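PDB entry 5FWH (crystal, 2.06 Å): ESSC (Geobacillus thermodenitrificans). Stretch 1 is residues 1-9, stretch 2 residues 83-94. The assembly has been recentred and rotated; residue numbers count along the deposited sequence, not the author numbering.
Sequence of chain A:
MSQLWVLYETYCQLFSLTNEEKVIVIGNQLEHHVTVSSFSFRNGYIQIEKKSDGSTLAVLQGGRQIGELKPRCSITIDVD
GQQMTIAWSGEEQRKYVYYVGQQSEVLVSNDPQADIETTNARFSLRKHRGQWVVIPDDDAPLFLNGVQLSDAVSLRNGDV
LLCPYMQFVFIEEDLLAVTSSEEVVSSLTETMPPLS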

HETATM    1  N   MSE A   1      -2.727  12.322  -4.069  1.00 84.57           N
HETATM    2  CA  MSE A   1      -3.650  11.169  -4.236  1.00 81.40           C
HETATM    3  C   MSE A   1      -4.329  10.907  -2.900  1.00 72.62           C
HETATM    4  O   MSE A   1      -3.822  11.248  -1.834  1.00 72.92           O
HETATM    5  CB  MSE A   1      -2.945   9.882  -4.731  1.00 87.10           C
HETATM    6  CG  MSE A   1      -2.087   9.997  -6.008  1.00101.06           C
HETATM    7 SE   MSE A   1      -2.747   8.982  -7.608  1.00121.04          SE
HETATM    8  CE  MSE A   1      -1.422   7.555  -7.993  1.00112.81           C
ATOM      9  N   SER A   2      -5.498  10.299  -3.006  1.00 66.75           N
ATOM     10  CA  SER A   2      -6.312   9.799  -1.917  1.00 60.38           C
ATOM     11  C   SER A   2      -6.564   8.362  -2.372  1.00 56.26           C
ATOM     12  O   SER A   2      -7.169   8.111  -3.439  1.00 48.53           O
ATOM     13  CB  SER A   2      -7.624  10.588  -1.867  1.00 63.05           C
ATOM     14  OG  SER A   2      -8.556  10.045  -0.941  1.00 66.39           O
ATOM     15  N   GLN A   3      -6.028   7.403  -1.632  1.00 49.11           N
ATOM     16  CA  GLN A   3      -6.192   6.061  -2.062  1.00 50.05           C
ATOM     17  C   GLN A   3      -6.753   5.194  -0.948  1.00 47.19           C
ATOM     18  O   GLN A   3      -6.474   5.420   0.238  1.00 43.23           O
ATOM     19  CB  GLN A   3      -4.879   5.522  -2.569  1.00 49.95           C
ATOM     20  CG  GLN A   3      -4.430   6.276  -3.823  1.00 53.01           C
ATOM     21  CD  GLN A   3      -3.131   5.758  -4.429  1.00 53.89           C
ATOM     22  OE1 GLN A   3      -3.034   5.555  -5.662  1.00 60.74           O
ATOM     23  NE2 GLN A   3      -2.116   5.607  -3.605  1.00 52.02           N
ATOM     24  N   LEU A   4      -7.586   4.249  -1.356  1.00 47.24           N
ATOM     25  CA  LEU A   4      -7.921   3.141  -0.447  1.00 51.35           C
ATOM     26  C   LEU A   4      -7.279   1.890  -0.896  1.00 47.06           C
ATOM     27  O   LEU A   4      -7.165   1.554  -2.090  1.00 44.74           O
ATOM     28  CB  LEU A   4      -9.416   2.863  -0.225  1.00 56.04           C
ATOM     29  CG  LEU A   4     -10.491   2.958  -1.291  1.00 62.19           C
ATOM     30  CD1 LEU A   4     -11.760   2.388  -0.703  1.00 63.55           C
ATOM     31  CD2 LEU A   4     -10.712   4.396  -1.709  1.00 65.69           C
ATOM     32  N   TRP A   5      -6.984   1.145   0.121  1.00 46.52           N
ATOM     33  CA  TRP A   5      -6.414  -0.157  -0.011  1.00 47.48           C
ATOM     34  C   TRP A   5      -7.487  -1.076   0.394  1.00 44.09           C
ATOM     35  O   TRP A   5      -8.048  -0.919   1.482  1.00 41.07           O
ATOM     36  CB  TRP A   5      -5.286  -0.253   0.941  1.00 50.67           C
ATOM     37  CG  TRP A   5      -4.401   0.909   0.840  1.00 52.69           C
ATOM     38  CD1 TRP A   5      -4.698   2.258   1.070  1.00 54.82           C
ATOM     39  CD2 TRP A   5      -3.059   0.846   0.586  1.00 52.62           C
ATOM     40  NE1 TRP A   5      -3.602   2.996   0.964  1.00 53.09           N
ATOM     41  CE2 TRP A   5      -2.572   2.166   0.601  1.00 55.70           C
ATOM     42  CE3 TRP A   5      -2.201  -0.195   0.292  1.00 53.07           C
ATOM     43  CZ2 TRP A   5      -1.278   2.463   0.327  1.00 53.66           C
ATOM     44  CZ3 TRP A   5      -0.942   0.109   0.031  1.00 54.58           C
ATOM     45  CH2 TRP A   5      -0.478   1.431   0.065  1.00 56.78           C
ATOM     46  N   VAL A   6      -7.710  -2.049  -0.445  1.00 41.20           N
ATOM     47  CA  VAL A   6      -8.641  -3.134  -0.188  1.00 41.25           C
ATOM     48  C   VAL A   6      -7.848  -4.495  -0.127  1.00 37.91           C
ATOM     49  O   VAL A   6      -7.302  -4.978  -1.088  1.00 35.16           O
ATOM     50  CB  VAL A   6      -9.700  -3.134  -1.266  1.00 44.14           C
ATOM     51  CG1 VAL A   6     -10.711  -4.282  -1.066  1.00 48.04           C
ATOM     52  CG2 VAL A   6     -10.362  -1.758  -1.288  1.00 45.54           C
ATOM     53  N   LEU A   7      -7.792  -5.021   1.069  1.00 36.89           N
ATOM     54  CA  LEU A   7      -7.096  -6.207   1.402  1.00 41.87           C
ATOM     55  C   LEU A   7      -8.102  -7.315   1.715  1.00 41.25           C
ATOM     56  O   LEU A   7      -9.014  -7.117   2.473  1.00 37.58           O
ATOM     57  CB  LEU A   7      -6.204  -5.996   2.629  1.00 43.56           C
ATOM     58  CG  LEU A   7      -5.118  -4.914   2.408  1.00 44.72           C
ATOM     59  CD1 LEU A   7      -5.605  -3.541   2.916  1.00 46.45           C
ATOM     60  CD2 LEU A   7      -3.830  -5.301   3.144  1.00 46.93           C
ATOM     61  N   TYR A   8      -7.836  -8.469   1.115  1.00 43.01           N
ATOM     62  CA  TYR A   8      -8.649  -9.683   1.291  1.00 47.03           C
ATOM     63  C   TYR A   8      -7.837 -10.877   0.757  1.00 49.40           C
ATOM     64  O   TYR A   8      -6.954 -10.689  -0.134  1.00 46.12           O
ATOM     65  CB  TYR A   8      -9.954  -9.535   0.518  1.00 47.17           C
ATOM     66  CG  TYR A   8      -9.732  -9.288  -0.948  1.00 47.76           C
ATOM     67  CD1 TYR A   8      -9.389  -8.025  -1.413  1.00 47.72           C
ATOM     68  CD2 TYR A   8      -9.876 -10.305  -1.880  1.00 51.24           C
ATOM     69  CE1 TYR A   8      -9.203  -7.783  -2.724  1.00 46.77           C
ATOM     70  CE2 TYR A   8      -9.652 -10.074  -3.216  1.00 51.76           C
ATOM     71  CZ  TYR A   8      -9.331  -8.799  -3.625  1.00 51.39           C
ATOM     72  OH  TYR A   8      -9.107  -8.536  -4.941  1.00 52.52           O
ATOM     73  N   GLU A   9      -8.106 -12.091   1.291  1.00 51.79           N
ATOM     74  CA  GLU A   9      -7.324 -13.284   0.979  1.00 51.60           C
ATOM     75  C   GLU A   9      -5.829 -12.914   0.944  1.00 50.17           C
ATOM     76  O   GLU A   9      -5.330 -12.431   1.947  1.00 47.61           O
ATOM     77  CB  GLU A   9      -7.810 -13.967  -0.304  1.00 55.88           C
ATOM     78  CG  GLU A   9      -9.309 -14.300  -0.246  1.00 63.85           C
ATOM     79  CD  GLU A   9      -9.785 -15.454  -1.146  1.00 71.00           C
ATOM     80  OE1 GLU A   9      -8.973 -16.377  -1.483  1.00 77.74           O
ATOM     81  OE2 GLU A   9     -10.994 -15.456  -1.508  1.00 73.06           O
TER
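Stretch 2 83-94: QMTIAWSGEEQR

How does stretch 2 approach stretch 1? It comes alongside as a β-strand running the other way: the axes of strand 84-88 and strand 3-8 pass within 4.7 Å, and their N-to-C directions differ by 164°, so the pairing is antiparallel with a modest departure from exact alignment. The backbone of Met-84 to Trp-88 is extended, with phi between -112° and -144° and psi between 135° and 152°. Walking up stretch 2 therefore means walking down stretch 1, from Tyr-8 back to Met-1. Together the two stretches bury 756 Å², both sides summed.

What holds the first half of the strand? At the start of stretch 2, Gln-83 reaches stretch 1 through a water whose O lies 2.6 Å from Gln-83 O, to which it donates, and 2.7 Å from Glu-9 N, from which it accepts. Met-84, a selenomethionine, follows; its SE lies 4.2 Å from Val-6 CG1, an apolar contact on the face that also carries Ile-86 and Trp-88. Thr-85 sits opposite Leu-7 in a hydrogen-bonded pair: Thr-85 N donates to Leu-7 O at 2.8 Å, and Leu-7 N donates to Thr-85 O at 2.8 Å in a nearly straight bond of 178°. Their side chains share the other face of the sheet, with that of Thr-85 in rotamer m.

How does the pattern continue from Ile-86 to Trp-88? Ile-86 pairs with Val-6 without backbone hydrogen bonds between them, CA to CA 4.8 Å. Instead its CA approaches Trp-5 O at 3.2 Å in a CA-H...O contact, while its side chain packs through CD1 against Val-6 CG1 at 4.0 Å and through CG2 against Leu-4 CD1 at 3.9 Å. Ala-87 returns to the hydrogen-bonded type: Ala-87 N donates to Trp-5 O, and Trp-5 N to Ala-87 O, both at 3.0 Å. Its small side chain lies beside the base of the tryptophan, Ala-87 CB to Trp-5 CB 4.2 Å. Trp-88 faces Leu-4, CA to CA 4.7 Å, but the far end of its side chain comes nearer to stretch 1, where Trp-88 NE1 donates to Ser-2 OG at 3.0 Å. That serine oxygen meets the indole at its edge, near the ring plane, as a bond along N-H requires.

What becomes of the contact beyond the tryptophan? Ser-89 exchanges two hydrogen bonds with Gln-3: Ser-89 N donates to Gln-3 O at 3.1 Å, and Gln-3 N donates to the side-chain Ser-89 OG, also at 3.1 Å, rather than to a carbonyl. The same hydroxyl donates to Gly-90 O at 2.5 Å. Gly-90, at phi 89° and psi 175°, has a backbone that calls for glycine, and its O receives a CA-H...O contact from Ser-2 CA at 3.6 Å. Glu-91 and Glu-92 point away, whereas Gln-93 turns toward stretch 1 and brings its OE1 within 3.2 Å of Gln-3 NE2. Arg-94 is out of reach.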

ATOM      1  N   GLN A  83     -14.078 -11.599   5.689  1.00 68.81           N
ATOM      2  CA  GLN A  83     -12.819 -11.030   6.189  1.00 63.23           C
ATOM      3  C   GLN A  83     -12.085 -10.145   5.159  1.00 60.04           C
ATOM      4  O   GLN A  83     -11.419 -10.656   4.266  1.00 52.33           O
ATOM      5  CB  GLN A  83     -11.898 -12.123   6.625  1.00 71.87           C
ATOM      6  CG  GLN A  83     -10.580 -11.635   7.189  1.00 76.00           C
ATOM      7  CD  GLN A  83     -10.723 -10.452   8.140  1.00 79.39           C
ATOM      8  OE1 GLN A  83     -10.128  -9.392   7.916  1.00 85.03           O
ATOM      9  NE2 GLN A  83     -11.523 -10.622   9.198  1.00 81.17           N
HETATM   10  N   MSE A  84     -12.228  -8.819   5.312  1.00 56.65           N
HETATM   11  CA  MSE A  84     -11.633  -7.813   4.400  1.00 55.59           C
HETATM   12  C   MSE A  84     -11.167  -6.578   5.159  1.00 50.70           C
HETATM   13  O   MSE A  84     -11.905  -6.081   5.994  1.00 54.06           O
HETATM   14  CB  MSE A  84     -12.699  -7.483   3.306  1.00 51.17           C
HETATM   15  CG  MSE A  84     -12.652  -6.049   2.839  1.00 53.01           C
HETATM   16 SE   MSE A  84     -13.936  -5.506   1.369  1.00 58.13          SE
HETATM   17  CE  MSE A  84     -14.049  -7.149   0.313  1.00 50.42           C
ATOM     18  N   THR A  85      -9.999  -6.014   4.840  1.00 44.88           N
ATOM     19  CA  THR A  85      -9.614  -4.720   5.463  1.00 44.00           C
ATOM     20  C   THR A  85      -9.599  -3.582   4.408  1.00 47.82           C
ATOM     21  O   THR A  85      -9.185  -3.753   3.187  1.00 45.58           O
ATOM     22  CB  THR A  85      -8.248  -4.898   6.185  1.00 44.11           C
ATOM     23  OG1 THR A  85      -8.419  -5.860   7.247  1.00 47.84           O
ATOM     24  CG2 THR A  85      -7.720  -3.597   6.753  1.00 43.36           C
ATOM     25  N   ILE A  86     -10.154  -2.442   4.821  1.00 49.74           N
ATOM     26  CA  ILE A  86     -10.050  -1.200   4.016  1.00 48.29           C
ATOM     27  C   ILE A  86      -9.276  -0.184   4.806  1.00 47.97           C
ATOM     28  O   ILE A  86      -9.498  -0.027   6.041  1.00 43.61           O
ATOM     29  CB  ILE A  86     -11.398  -0.530   3.721  1.00 50.95           C
ATOM     30  CG1 ILE A  86     -12.451  -1.534   3.279  1.00 52.63           C
ATOM     31  CG2 ILE A  86     -11.197   0.598   2.691  1.00 55.71           C
ATOM     32  CD1 ILE A  86     -11.999  -2.528   2.254  1.00 51.23           C
ATOM     33  N   ALA A  87      -8.358   0.487   4.125  1.00 42.53           N
ATOM     34  CA  ALA A  87      -7.536   1.441   4.786  1.00 44.43           C
ATOM     35  C   ALA A  87      -7.539   2.661   3.879  1.00 46.83           C
ATOM     36  O   ALA A  87      -7.730   2.539   2.649  1.00 47.80           O
ATOM     37  CB  ALA A  87      -6.166   0.874   4.921  1.00 43.77           C
ATOM     38  N   TRP A  88      -7.365   3.824   4.485  1.00 46.50           N
ATOM     39  CA  TRP A  88      -7.369   5.049   3.769  1.00 46.39           C
ATOM     40  C   TRP A  88      -6.111   5.790   4.096  1.00 46.45           C
ATOM     41  O   TRP A  88      -5.723   5.878   5.253  1.00 46.62           O
ATOM     42  CB  TRP A  88      -8.619   5.822   4.109  1.00 47.29           C
ATOM     43  CG  TRP A  88      -8.814   7.072   3.334  1.00 48.07           C
ATOM     44  CD1 TRP A  88      -8.664   7.222   2.011  1.00 49.07           C
ATOM     45  CD2 TRP A  88      -9.207   8.356   3.846  1.00 51.01           C
ATOM     46  NE1 TRP A  88      -8.936   8.513   1.642  1.00 51.12           N
ATOM     47  CE2 TRP A  88      -9.294   9.229   2.749  1.00 52.18           C
ATOM     48  CE3 TRP A  88      -9.485   8.844   5.116  1.00 51.84           C
ATOM     49  CZ2 TRP A  88      -9.657  10.583   2.883  1.00 54.79           C
ATOM     50  CZ3 TRP A  88      -9.882  10.165   5.261  1.00 55.89           C
ATOM     51  CH2 TRP A  88      -9.944  11.034   4.150  1.00 57.07           C
ATOM     52  N   SER A  89      -5.489   6.329   3.052  1.00 42.86           N
ATOM     53  CA  SER A  89      -4.281   7.150   3.121  1.00 43.96           C
ATOM     54  C   SER A  89      -4.502   8.568   3.614  1.00 46.46           C
ATOM     55  O   SER A  89      -3.549   9.254   3.996  1.00 48.35           O
ATOM     56  CB  SER A  89      -3.710   7.342   1.665  1.00 44.81           C
ATOM     57  OG  SER A  89      -4.526   8.297   0.909  1.00 42.86           O
ATOM     58  N   GLY A  90      -5.705   9.069   3.476  1.00 47.31           N
ATOM     59  CA  GLY A  90      -5.953  10.468   3.723  1.00 53.20           C
ATOM     60  C   GLY A  90      -5.726  11.223   2.427  1.00 56.43           C
ATOM     61  O   GLY A  90      -5.318  10.654   1.405  1.00 51.42           O
ATOM     62  N   GLU A  91      -6.013  12.515   2.476  1.00 59.12           N
ATOM     63  CA  GLU A  91      -6.140  13.274   1.256  1.00 67.43           C
ATOM     64  C   GLU A  91      -4.774  13.602   0.594  1.00 69.04           C
ATOM     65  O   GLU A  91      -4.783  13.994  -0.566  1.00 74.53           O
ATOM     66  CB  GLU A  91      -7.041  14.515   1.472  1.00 72.39           C
ATOM     67  CG  GLU A  91      -8.531  14.123   1.575  1.00 79.62           C
ATOM     68  CD  GLU A  91      -9.428  15.123   2.328  1.00 82.19           C
ATOM     69  OE1 GLU A  91      -9.163  16.349   2.225  1.00 84.15           O
ATOM     70  OE2 GLU A  91     -10.397  14.676   3.017  1.00 82.06           O
ATOM     71  N   GLU A  92      -3.636  13.364   1.280  1.00 64.96           N
ATOM     72  CA  GLU A  92      -2.357  13.854   0.837  1.00 62.35           C
ATOM     73  C   GLU A  92      -1.244  12.822   0.992  1.00 59.82           C
ATOM     74  O   GLU A  92      -1.143  12.128   1.988  1.00 58.12           O
ATOM     75  CB  GLU A  92      -2.000  15.104   1.611  1.00 65.96           C
ATOM     76  CG  GLU A  92      -0.766  15.844   1.073  1.00 70.62           C
ATOM     77  CD  GLU A  92      -0.382  17.096   1.886  1.00 75.66           C
ATOM     78  OE1 GLU A  92      -1.136  17.547   2.779  1.00 80.94           O
ATOM     79  OE2 GLU A  92       0.704  17.637   1.632  1.00 79.21           O
ATOM     80  N   GLN A  93      -0.373  12.783   0.001  1.00 57.26           N
ATOM     81  CA  GLN A  93       0.683  11.791  -0.070  1.00 58.79           C
ATOM     82  C   GLN A  93       1.868  12.385  -0.746  1.00 59.13           C
ATOM     83  O   GLN A  93       1.676  13.125  -1.724  1.00 57.53           O
ATOM     84  CB  GLN A  93       0.169  10.573  -0.866  1.00 59.55           C
ATOM     85  CG  GLN A  93      -0.741   9.644  -0.046  1.00 58.67           C
ATOM     86  CD  GLN A  93      -0.923   8.285  -0.727  1.00 63.68           C
ATOM     87  OE1 GLN A  93      -1.646   8.183  -1.721  1.00 67.54           O
ATOM     88  NE2 GLN A  93      -0.257   7.238  -0.210  1.00 62.85           N
ATOM     89  N   ARG A  94       3.071  12.059  -0.227  1.00 60.68           N
ATOM     90  CA  ARG A  94       4.357  12.527  -0.775  1.00 63.72           C
ATOM     91  C   ARG A  94       5.387  11.466  -1.194  1.00 61.08           C
ATOM     92  O   ARG A  94       5.393  10.319  -0.675  1.00 51.51           O
ATOM     93  CB  ARG A  94       5.021  13.521   0.174  1.00 72.10           C
ATOM     94  CG  ARG A  94       5.267  13.033   1.598  1.00 75.45           C
ATOM     95  CD  ARG A  94       5.786  14.201   2.455  1.00 83.31           C
ATOM     96  NE  ARG A  94       5.165  15.499   2.119  1.00 86.53           N
ATOM     97  CZ  ARG A  94       4.219  16.157   2.812  1.00 88.69           C
ATOM     98  NH1 ARG A  94       3.727  15.711   3.968  1.00 89.35           N
ATOM     99  NH2 ARG A  94       3.752  17.300   2.323  1.00 90.44           N
TER
HETATM  100  O   HOH W   1      -9.756 -12.461   3.451  1.00 45.58           O